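Local coordinates for protein nucleoside kinase (Methanococcus jannaschii, PDB 2C4E) that phosphorylates a wide range of nucleosides to their monophosphates with ATP as the preferred donor, favouring inosine, guanosine and cytidine, in a magnesium- or manganese-dependent reaction, at residues G66-N71 and E94-A99; L62-Y67 and K87-E92; A271-F276 and D291-R296. All blocks are in the same frame, centred on the assembly; numbering follows the deposited sequence.

Overall arrangement
Interactions 1 and 2 form one continuous patch of this ribokinase-fold subunit, their centres about 8 Å apart and both using Gly66 and Tyr67. Residues 62-67 pair with 87-92 in interaction 2; the loop that follows then turns onto 94-99 in interaction 1, where the chain enters the strand 98-103 of the four-stranded sheet. Phe69 bridges the two, its CE2 lying 3.6 Å from Leu88 CD1. The Lys98 side chain comes within about 6 Å of that of substrate-binding Phe113. Interaction 3, where two C-terminal helices meet, lies about 32 Å away centre to centre; its Thr273 side chain is about 9 Å from that of Asp247, the inferred proton acceptor.

Interaction 1 of 3, residues G66-N71 and E94-A99; sequences GYDFKN and EETPKA
The carboxylate of Asp68 grips the chain at Thr96 and Lys98, tying the loop ahead of helix 73-80 to the start of strand 98-103 in the four-stranded sheet of this ribokinase-family kinase. Asp68 OD1 takes two bonds from one residue: Thr96 N approaches on the syn side at 2.9 Å, and Thr96 OG1 comes from above the opposite face of the carboxylate plane at 2.6 Å. Asp68 CG lies between the backbone N and the carbonyl carbon (chi1 66°), on the side of Thr96. Asp68 OD2 meets Lys98 tip to tip, in a 2.7 Å salt bridge to Lys98 NZ. Two bonds on OD1 and one on OD2 probably hold the carboxylate against rotation.

Thr96 OG1 is also an acceptor, receiving Gly66 N at 3.1 Å, and it sits at the edge of the Phe69 ring. Gly66 packs its CA against the carbonyl of Glu94, where a side chain would collide with the backbone of 94-96. Next to it, Tyr67 N donates to Glu94 O, and the Tyr67 ring lays one face over Glu95 CA.

A second shell positions the ammonium. Lys98 NZ is shared by the carboxylates of Asp68 and Glu95 and by the carbonyl of Thr96, a salt-bridge network likely to offset the repulsion between Asp68 OD2 and Glu95 OE1, 4.6 Å apart. Outside the pair, Phe69 packs on Leu78 of helix 73-80, and Glu95 touches Ala37 of the second subunit. The bend at the end of the Lys98 chain (chi4 80°) places NZ for these bonds: Glu95 OE1 accepts through its anti lone pair, and Thr96 O receives the same nitrogen on an in-plane lone pair at 2.8 Å.

Interaction 2 of 3, residues L62-Y67 and K87-E92; sequences LSCVGY and KLYYSE
Residues 62-67 and 87-92 run parallel, their end-to-end directions 20° apart, and three backbone bonds join them: Tyr89 N to Ser63 O, Val65 N to Tyr89 O at 2.8 Å, and Ser91 N to Val65 O. Cys64 is bridged with Tyr89 and Val65 with Tyr90, the two pairs facing opposite sides of the short sheet.

On one side Val65 and Tyr90 lie side by side and point the same way. Val65 CG2 stands between the backbone N and the carbonyl carbon (chi1 to CG1 -57°), and this methyl sits over the centre of the Tyr90 ring, 3.8 Å from its centroid, in a CH-pi contact. The Tyr90 hydroxyl bonds to Glu75 of helix 73-80. An alanine at Tyr90 would probably open a gap beside the Val65 methyl and leave Glu75 without this hydroxyl partner. Earlier in the strand, Leu88 sets CD1 4.2 Å from Val65 CG1 and CD2 3.7 Å from Ser63 CB, while Ser63 OG bonds to Gly12 O.

On the other side Cys64 SG touches Tyr89 CB at 4.1 Å and approaches the ring obliquely, a sulfur-aromatic contact with the centroid 5.2 Å away. His120 flanks this pair, meeting the Tyr89 ring and touching Cys64, and its NE2 is hydrogen-bonded to Ser91 OG. At the start of the pairing, Leu62 CG packs across Lys87 CB.

Strand 64-65, helix 73-80 and strand 89-90 together make a small beta-alpha-beta unit, whose first strand directly follows the edge strand 58-62 of the large central sheet of the ribokinase fold.

Interaction 3 of 3, residues A271-F276 and D291-R296; sequences AATASF and DKVVER
The guanidinium of Arg296 lies flat on one face of the Phe276 ring in a cation-pi stack, the planes 9° apart and the centres separated by 3.6 Å. Arg296 CZ is offset toward the ring's rim; Arg296 NE lies 3.4 Å from Phe276 CZ, and Arg296 NH2 is equally close to Phe276 CE2. At the ring's edge, near its plane, comes the carbonyl O of Lys292. The edge of the guanidinium is used as well: Arg296 NH1 donates almost in its own plane to Ser275 OG at 3.0 Å, a nearly straight bond. A bend at chi3 (-85°) turns NE into place over the ring.

Ser275 OG in turn donates to Ala272 O, one turn back in its own helix, and so relays the grip on Arg296 to the backbone. Deeper between the helices, Ala272 CB meets Val293 CG1 at 3.6 Å, and Val293 CG2 packs against Thr273 OG1, whose polar partner is Ile269 O. Pro288 touches Thr273, Phe276 and Val293 from the loop that leads into helix 290-299.

The two helices, 263-277 and 290-299, cross at 105° with axes 9.0 Å apart in these segments, with Ala272 set against Val293 where the backbones come nearest. Arg296 NH1 also forms a salt bridge with Glu279, so the cation is held by a pi face, a hydroxyl and a carboxylate together, an arrangement likely to keep it charged and its plane fixed against the ring.

Interaction 1 of 3, residues G66-N71 and E94-A99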
loop_
_atom_site.group_PDB
_atom_site.type_symbol
_atom_site.label_atom_id
_atom_site.label_comp_id
_atom_site.label_asym_id
_atom_site.label_seq_id
_atom_site.Cartn_x
_atom_site.Cartn_y
_atom_site.Cartn_z
ATOM N N GLY A 66 -2.891 16.279 -2.470
ATOM C CA GLY A 66 -1.472 16.277 -2.813
ATOM C C GLY A 66 -1.187 16.621 -4.261
ATOM O O GLY A 66 -2.094 16.932 -5.029
ATOM N N TYR A 67 0.096 16.546 -4.627
ATOM C CA TYR A 67 0.551 16.816 -5.994
ATOM C C TYR A 67 -0.009 15.839 -7.028
ATOM O O TYR A 67 0.003 16.135 -8.235
ATOM C CB TYR A 67 2.093 16.837 -6.063
ATOM C CG TYR A 67 2.796 15.544 -5.638
ATOM C CD1 TYR A 67 2.816 14.425 -6.474
ATOM C CD2 TYR A 67 3.454 15.447 -4.406
ATOM C CE1 TYR A 67 3.461 13.240 -6.094
ATOM C CE2 TYR A 67 4.103 14.268 -4.017
ATOM C CZ TYR A 67 4.103 13.168 -4.867
ATOM O OH TYR A 67 4.732 11.995 -4.497
ATOM N N ASP A 68 -0.464 14.669 -6.560
ATOM C CA ASP A 68 -1.053 13.644 -7.428
ATOM C C ASP A 68 -2.569 13.767 -7.559
ATOM O O ASP A 68 -3.201 12.971 -8.247
ATOM C CB ASP A 68 -0.670 12.235 -6.954
ATOM C CG ASP A 68 -1.260 11.877 -5.600
ATOM O OD1 ASP A 68 -1.601 12.802 -4.833
ATOM O OD2 ASP A 68 -1.409 10.697 -5.216
ATOM N N PHE A 69 -3.153 14.744 -6.873
ATOM C CA PHE A 69 -4.560 15.081 -7.068
ATOM C C PHE A 69 -4.718 15.916 -8.332
ATOM O O PHE A 69 -5.612 15.660 -9.128
ATOM C CB PHE A 69 -5.092 15.873 -5.877
ATOM C CG PHE A 69 -6.591 15.839 -5.745
ATOM C CD1 PHE A 69 -7.212 14.765 -5.133
ATOM C CD2 PHE A 69 -7.376 16.886 -6.222
ATOM C CE1 PHE A 69 -8.597 14.732 -4.985
ATOM C CE2 PHE A 69 -8.761 16.850 -6.090
ATOM C CZ PHE A 69 -9.369 15.774 -5.468
ATOM N N LYS A 70 -3.850 16.920 -8.485
ATOM C CA LYS A 70 -3.872 17.840 -9.627
ATOM C C LYS A 70 -3.988 17.097 -10.963
ATOM O O LYS A 70 -3.121 16.298 -11.318
ATOM C CB LYS A 70 -2.606 18.719 -9.641
ATOM C CG LYS A 70 -2.817 20.160 -9.190
ATOM C CD LYS A 70 -1.622 20.676 -8.400
ATOM C CE LYS A 70 -1.742 22.161 -8.102
ATOM N NZ LYS A 70 -0.869 22.573 -6.967
ATOM N N ASN A 71 -5.084 17.364 -11.675
ATOM C CA ASN A 71 -5.362 16.801 -13.002
ATOM C C ASN A 71 -5.655 15.296 -13.005
ATOM O O ASN A 71 -5.827 14.699 -14.068
ATOM C CB ASN A 71 -4.224 17.101 -13.990
ATOM C CG ASN A 71 -3.795 18.564 -13.980
ATOM O OD1 ASN A 71 -2.627 18.878 -14.218
ATOM N ND2 ASN A 71 -4.740 19.463 -13.720
ATOM N N GLU A 94 3.689 16.839 -0.633
ATOM C CA GLU A 94 3.090 15.605 -0.154
ATOM C C GLU A 94 2.169 15.036 -1.226
ATOM O O GLU A 94 1.593 15.797 -2.016
ATOM C CB GLU A 94 2.296 15.867 1.150
ATOM C CG GLU A 94 3.062 16.640 2.237
ATOM C CD GLU A 94 4.381 15.982 2.608
ATOM O OE1 GLU A 94 4.464 14.728 2.579
ATOM O OE2 GLU A 94 5.342 16.712 2.925
ATOM N N GLU A 95 1.999 13.711 -1.224
ATOM C CA GLU A 95 0.888 13.066 -1.961
ATOM C C GLU A 95 -0.461 13.078 -1.209
ATOM O O GLU A 95 -0.508 13.319 0.002
ATOM C CB GLU A 95 1.227 11.608 -2.285
ATOM C CG GLU A 95 1.208 10.642 -1.101
ATOM C CD GLU A 95 1.864 9.307 -1.446
ATOM O OE1 GLU A 95 1.252 8.496 -2.183
ATOM O OE2 GLU A 95 3.004 9.063 -1.001
ATOM N N THR A 96 -1.548 12.789 -1.949
ATOM C CA THR A 96 -2.925 12.744 -1.427
ATOM C C THR A 96 -3.078 11.614 -0.394
ATOM O O THR A 96 -2.531 10.534 -0.619
ATOM C CB THR A 96 -3.916 12.484 -2.607
ATOM O OG1 THR A 96 -3.775 13.516 -3.596
ATOM C CG2 THR A 96 -5.398 12.551 -2.163
ATOM N N PRO A 97 -3.815 11.812 0.716
ATOM C CA PRO A 97 -4.027 10.715 1.674
ATOM C C PRO A 97 -4.572 9.446 1.017
ATOM O O PRO A 97 -5.389 9.524 0.093
ATOM C CB PRO A 97 -5.056 11.300 2.660
ATOM C CG PRO A 97 -4.784 12.770 2.630
ATOM C CD PRO A 97 -4.445 13.065 1.180
ATOM N N LYS A 98 -4.114 8.290 1.488
ATOM C CA LYS A 98 -4.505 6.999 0.899
ATOM C C LYS A 98 -4.746 5.949 1.977
ATOM O O LYS A 98 -4.109 5.994 3.018
ATOM C CB LYS A 98 -3.419 6.508 -0.057
ATOM C CG LYS A 98 -3.340 7.316 -1.337
ATOM C CD LYS A 98 -2.072 7.050 -2.114
ATOM C CE LYS A 98 -1.934 8.026 -3.280
ATOM N NZ LYS A 98 -1.399 9.372 -2.842
ATOM N N ALA A 99 -5.686 5.036 1.730
ATOM C CA ALA A 99 -5.952 3.926 2.634
ATOM C C ALA A 99 -5.630 2.621 1.909
ATOM O O ALA A 99 -6.271 2.314 0.912
ATOM C CB ALA A 99 -7.422 3.953 3.097
#

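Interaction 2 of 3, residues L62-Y67 and K87-E92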
loop_
_atom_site.group_PDB
_atom_site.type_symbol
_atom_site.label_atom_id
_atom_site.label_comp_id
_atom_site.label_asym_id
_atom_site.label_seq_id
_atom_site.Cartn_x
_atom_site.Cartn_y
_atom_site.Cartn_z
ATOM N N LEU A 62 -13.766 20.854 1.753
ATOM C CA LEU A 62 -12.543 21.441 2.285
ATOM C C LEU A 62 -11.667 20.282 2.751
ATOM O O LEU A 62 -11.980 19.630 3.745
ATOM C CB LEU A 62 -12.831 22.398 3.447
ATOM C CG LEU A 62 -11.670 23.329 3.821
ATOM C CD1 LEU A 62 -12.181 24.406 4.757
ATOM C CD2 LEU A 62 -10.504 22.576 4.461
ATOM N N SER A 63 -10.593 20.029 2.001
ATOM C CA SER A 63 -9.632 18.974 2.292
ATOM C C SER A 63 -8.239 19.413 1.872
ATOM O O SER A 63 -8.092 20.310 1.044
ATOM C CB SER A 63 -9.952 17.694 1.505
ATOM O OG SER A 63 -11.296 17.291 1.653
ATOM N N CYS A 64 -7.227 18.767 2.440
ATOM C CA CYS A 64 -5.859 18.856 1.934
ATOM C C CYS A 64 -5.558 17.680 0.997
ATOM O O CYS A 64 -5.618 16.514 1.401
ATOM C CB CYS A 64 -4.855 18.840 3.088
ATOM S SG CYS A 64 -4.907 20.299 4.147
ATOM N N VAL A 65 -5.244 17.999 -0.255
ATOM C CA VAL A 65 -4.879 17.004 -1.265
ATOM C C VAL A 65 -3.431 17.222 -1.710
ATOM O O VAL A 65 -2.811 18.213 -1.346
ATOM C CB VAL A 65 -5.872 17.017 -2.464
ATOM C CG1 VAL A 65 -7.295 16.770 -1.966
ATOM C CG2 VAL A 65 -5.809 18.336 -3.242
ATOM N N GLY A 66 -2.891 16.279 -2.470
ATOM C CA GLY A 66 -1.472 16.277 -2.813
ATOM C C GLY A 66 -1.187 16.621 -4.261
ATOM O O GLY A 66 -2.094 16.932 -5.029
ATOM N N TYR A 67 0.096 16.546 -4.627
ATOM C CA TYR A 67 0.551 16.816 -5.994
ATOM C C TYR A 67 -0.009 15.839 -7.028
ATOM O O TYR A 67 0.003 16.135 -8.235
ATOM C CB TYR A 67 2.093 16.837 -6.063
ATOM C CG TYR A 67 2.796 15.544 -5.638
ATOM C CD1 TYR A 67 2.816 14.425 -6.474
ATOM C CD2 TYR A 67 3.454 15.447 -4.406
ATOM C CE1 TYR A 67 3.461 13.240 -6.094
ATOM C CE2 TYR A 67 4.103 14.268 -4.017
ATOM C CZ TYR A 67 4.103 13.168 -4.867
ATOM O OH TYR A 67 4.732 11.995 -4.497
ATOM N N LYS A 87 -12.202 25.398 -2.128
ATOM C CA LYS A 87 -11.518 25.487 -0.833
ATOM C C LYS A 87 -10.440 24.393 -0.631
ATOM O O LYS A 87 -9.813 24.353 0.423
ATOM C CB LYS A 87 -12.518 25.472 0.328
ATOM C CG LYS A 87 -13.396 26.736 0.449
ATOM C CD LYS A 87 -14.583 26.507 1.372
ATOM C CE LYS A 87 -15.272 27.807 1.753
ATOM N NZ LYS A 87 -15.745 28.515 0.532
ATOM N N LEU A 88 -10.196 23.528 -1.619
ATOM C CA LEU A 88 -9.155 22.502 -1.458
ATOM C C LEU A 88 -7.774 23.155 -1.364
ATOM O O LEU A 88 -7.479 24.108 -2.087
ATOM C CB LEU A 88 -9.141 21.502 -2.616
ATOM C CG LEU A 88 -10.288 20.511 -2.796
ATOM C CD1 LEU A 88 -9.937 19.487 -3.874
ATOM C CD2 LEU A 88 -10.671 19.818 -1.496
ATOM N N TYR A 89 -6.952 22.649 -0.448
ATOM C CA TYR A 89 -5.545 22.988 -0.382
ATOM C C TYR A 89 -4.766 21.938 -1.165
ATOM O O TYR A 89 -4.898 20.750 -0.904
ATOM C CB TYR A 89 -5.059 23.022 1.069
ATOM C CG TYR A 89 -3.593 23.358 1.167
ATOM C CD1 TYR A 89 -2.631 22.352 1.194
ATOM C CD2 TYR A 89 -3.166 24.684 1.180
ATOM C CE1 TYR A 89 -1.275 22.662 1.257
ATOM C CE2 TYR A 89 -1.816 25.002 1.243
ATOM C CZ TYR A 89 -0.880 23.985 1.284
ATOM O OH TYR A 89 0.461 24.281 1.348
ATOM N N TYR A 90 -3.965 22.383 -2.129
ATOM C CA TYR A 90 -3.151 21.493 -2.948
ATOM C C TYR A 90 -1.703 21.564 -2.479
ATOM O O TYR A 90 -1.080 22.628 -2.525
ATOM C CB TYR A 90 -3.219 21.913 -4.419
ATOM C CG TYR A 90 -4.491 21.502 -5.127
ATOM C CD1 TYR A 90 -5.688 22.183 -4.916
ATOM C CD2 TYR A 90 -4.489 20.438 -6.023
ATOM C CE1 TYR A 90 -6.849 21.806 -5.581
ATOM C CE2 TYR A 90 -5.633 20.059 -6.691
ATOM C CZ TYR A 90 -6.812 20.739 -6.467
ATOM O OH TYR A 90 -7.943 20.348 -7.136
ATOM N N SER A 91 -1.171 20.433 -2.028
ATOM C CA SER A 91 0.210 20.357 -1.566
ATOM C C SER A 91 1.147 20.170 -2.755
ATOM O O SER A 91 0.830 19.440 -3.693
ATOM C CB SER A 91 0.384 19.193 -0.591
ATOM O OG SER A 91 1.712 19.139 -0.102
ATOM N N GLU A 92 2.294 20.841 -2.708
ATOM C CA GLU A 92 3.340 20.682 -3.714
ATOM C C GLU A 92 4.253 19.502 -3.361
ATOM O O GLU A 92 4.810 18.855 -4.249
ATOM C CB GLU A 92 4.181 21.969 -3.819
ATOM C CG GLU A 92 3.377 23.246 -4.054
ATOM C CD GLU A 92 4.252 24.475 -4.247
ATOM O OE1 GLU A 92 4.941 24.887 -3.284
ATOM O OE2 GLU A 92 4.261 25.035 -5.366
#

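Interaction 3 of 3, residues A271-F276 and D291-R296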
loop_
_atom_site.group_PDB
_atom_site.type_symbol
_atom_site.label_atom_id
_atom_site.label_comp_id
_atom_site.label_asym_id
_atom_site.label_seq_id
_atom_site.Cartn_x
_atom_site.Cartn_y
_atom_site.Cartn_z
ATOM N N ALA A 271 -30.996 6.123 6.318
ATOM C CA ALA A 271 -31.079 4.660 6.285
ATOM C C ALA A 271 -31.244 4.150 4.857
ATOM O O ALA A 271 -30.557 3.221 4.442
ATOM C CB ALA A 271 -32.226 4.186 7.137
ATOM N N ALA A 272 -32.143 4.769 4.101
ATOM C CA ALA A 272 -32.391 4.347 2.724
ATOM C C ALA A 272 -31.156 4.581 1.858
ATOM O O ALA A 272 -30.793 3.743 1.032
ATOM C CB ALA A 272 -33.579 5.071 2.164
ATOM N N THR A 273 -30.484 5.704 2.069
ATOM C CA THR A 273 -29.273 5.999 1.306
ATOM C C THR A 273 -28.197 4.965 1.552
ATOM O O THR A 273 -27.574 4.484 0.610
ATOM C CB THR A 273 -28.719 7.390 1.658
ATOM O OG1 THR A 273 -29.737 8.373 1.474
ATOM C CG2 THR A 273 -27.617 7.794 0.683
ATOM N N ALA A 274 -27.986 4.623 2.822
ATOM C CA ALA A 274 -26.987 3.638 3.218
ATOM C C ALA A 274 -27.246 2.276 2.613
ATOM O O ALA A 274 -26.304 1.522 2.356
ATOM C CB ALA A 274 -26.932 3.517 4.739
ATOM N N SER A 275 -28.520 1.961 2.380
ATOM C CA SER A 275 -28.902 0.670 1.815
ATOM C C SER A 275 -28.450 0.514 0.361
ATOM O O SER A 275 -28.291 -0.609 -0.109
ATOM C CB SER A 275 -30.416 0.446 1.935
ATOM O OG SER A 275 -31.145 1.187 0.967
ATOM N N PHE A 276 -28.253 1.627 -0.351
ATOM C CA PHE A 276 -27.737 1.581 -1.724
ATOM C C PHE A 276 -26.224 1.407 -1.779
ATOM O O PHE A 276 -25.700 0.666 -2.614
ATOM C CB PHE A 276 -28.089 2.855 -2.489
ATOM C CG PHE A 276 -29.475 2.879 -3.020
ATOM C CD1 PHE A 276 -30.480 3.558 -2.341
ATOM C CD2 PHE A 276 -29.787 2.238 -4.204
ATOM C CE1 PHE A 276 -31.769 3.573 -2.835
ATOM C CE2 PHE A 276 -31.073 2.257 -4.697
ATOM C CZ PHE A 276 -32.065 2.931 -4.010
ATOM N N ASP A 291 -34.709 10.717 -5.846
ATOM C CA ASP A 291 -35.931 9.999 -6.198
ATOM C C ASP A 291 -35.775 8.499 -5.971
ATOM O O ASP A 291 -36.724 7.848 -5.557
ATOM C CB ASP A 291 -36.371 10.295 -7.634
ATOM C CG ASP A 291 -36.916 11.705 -7.802
ATOM O OD1 ASP A 291 -37.154 12.420 -6.787
ATOM O OD2 ASP A 291 -37.137 12.184 -8.930
ATOM N N LYS A 292 -34.579 7.956 -6.199
ATOM C CA LYS A 292 -34.349 6.529 -5.975
ATOM C C LYS A 292 -34.414 6.174 -4.488
ATOM O O LYS A 292 -34.896 5.096 -4.121
ATOM C CB LYS A 292 -33.005 6.069 -6.567
ATOM C CG LYS A 292 -32.983 6.011 -8.088
ATOM C CD LYS A 292 -33.608 4.731 -8.630
ATOM C CE LYS A 292 -33.753 4.780 -10.147
ATOM N NZ LYS A 292 -34.617 3.686 -10.671
ATOM N N VAL A 293 -33.927 7.075 -3.637
ATOM C CA VAL A 293 -33.978 6.861 -2.200
ATOM C C VAL A 293 -35.418 6.936 -1.705
ATOM O O VAL A 293 -35.850 6.102 -0.903
ATOM C CB VAL A 293 -33.104 7.886 -1.460
ATOM C CG1 VAL A 293 -33.433 7.931 0.016
ATOM C CG2 VAL A 293 -31.640 7.555 -1.668
ATOM N N VAL A 294 -36.163 7.923 -2.187
ATOM C CA VAL A 294 -37.566 8.052 -1.793
ATOM C C VAL A 294 -38.337 6.797 -2.212
ATOM O O VAL A 294 -39.147 6.277 -1.444
ATOM C CB VAL A 294 -38.202 9.349 -2.366
ATOM C CG1 VAL A 294 -39.700 9.391 -2.094
ATOM C CG2 VAL A 294 -37.520 10.575 -1.750
ATOM N N GLU A 295 -38.052 6.293 -3.408
ATOM C CA GLU A 295 -38.724 5.102 -3.933
ATOM C C GLU A 295 -38.472 3.872 -3.068
ATOM O O GLU A 295 -39.365 3.049 -2.865
ATOM C CB GLU A 295 -38.260 4.834 -5.368
ATOM C CG GLU A 295 -39.040 3.771 -6.121
ATOM C CD GLU A 295 -38.466 3.505 -7.505
ATOM O OE1 GLU A 295 -37.245 3.699 -7.695
ATOM O OE2 GLU A 295 -39.232 3.104 -8.405
ATOM N N ARG A 296 -37.257 3.746 -2.548
ATOM C CA ARG A 296 -36.907 2.569 -1.762
ATOM C C ARG A 296 -37.595 2.576 -0.402
ATOM O O ARG A 296 -38.040 1.530 0.058
ATOM C CB ARG A 296 -35.400 2.440 -1.594
ATOM C CG ARG A 296 -35.010 1.142 -0.954
ATOM C CD ARG A 296 -33.560 0.827 -1.057
ATOM N NE ARG A 296 -33.219 0.179 -2.318
ATOM C CZ ARG A 296 -32.014 -0.315 -2.583
ATOM N NH1 ARG A 296 -31.057 -0.233 -1.673
ATOM N NH2 ARG A 296 -31.769 -0.906 -3.748
#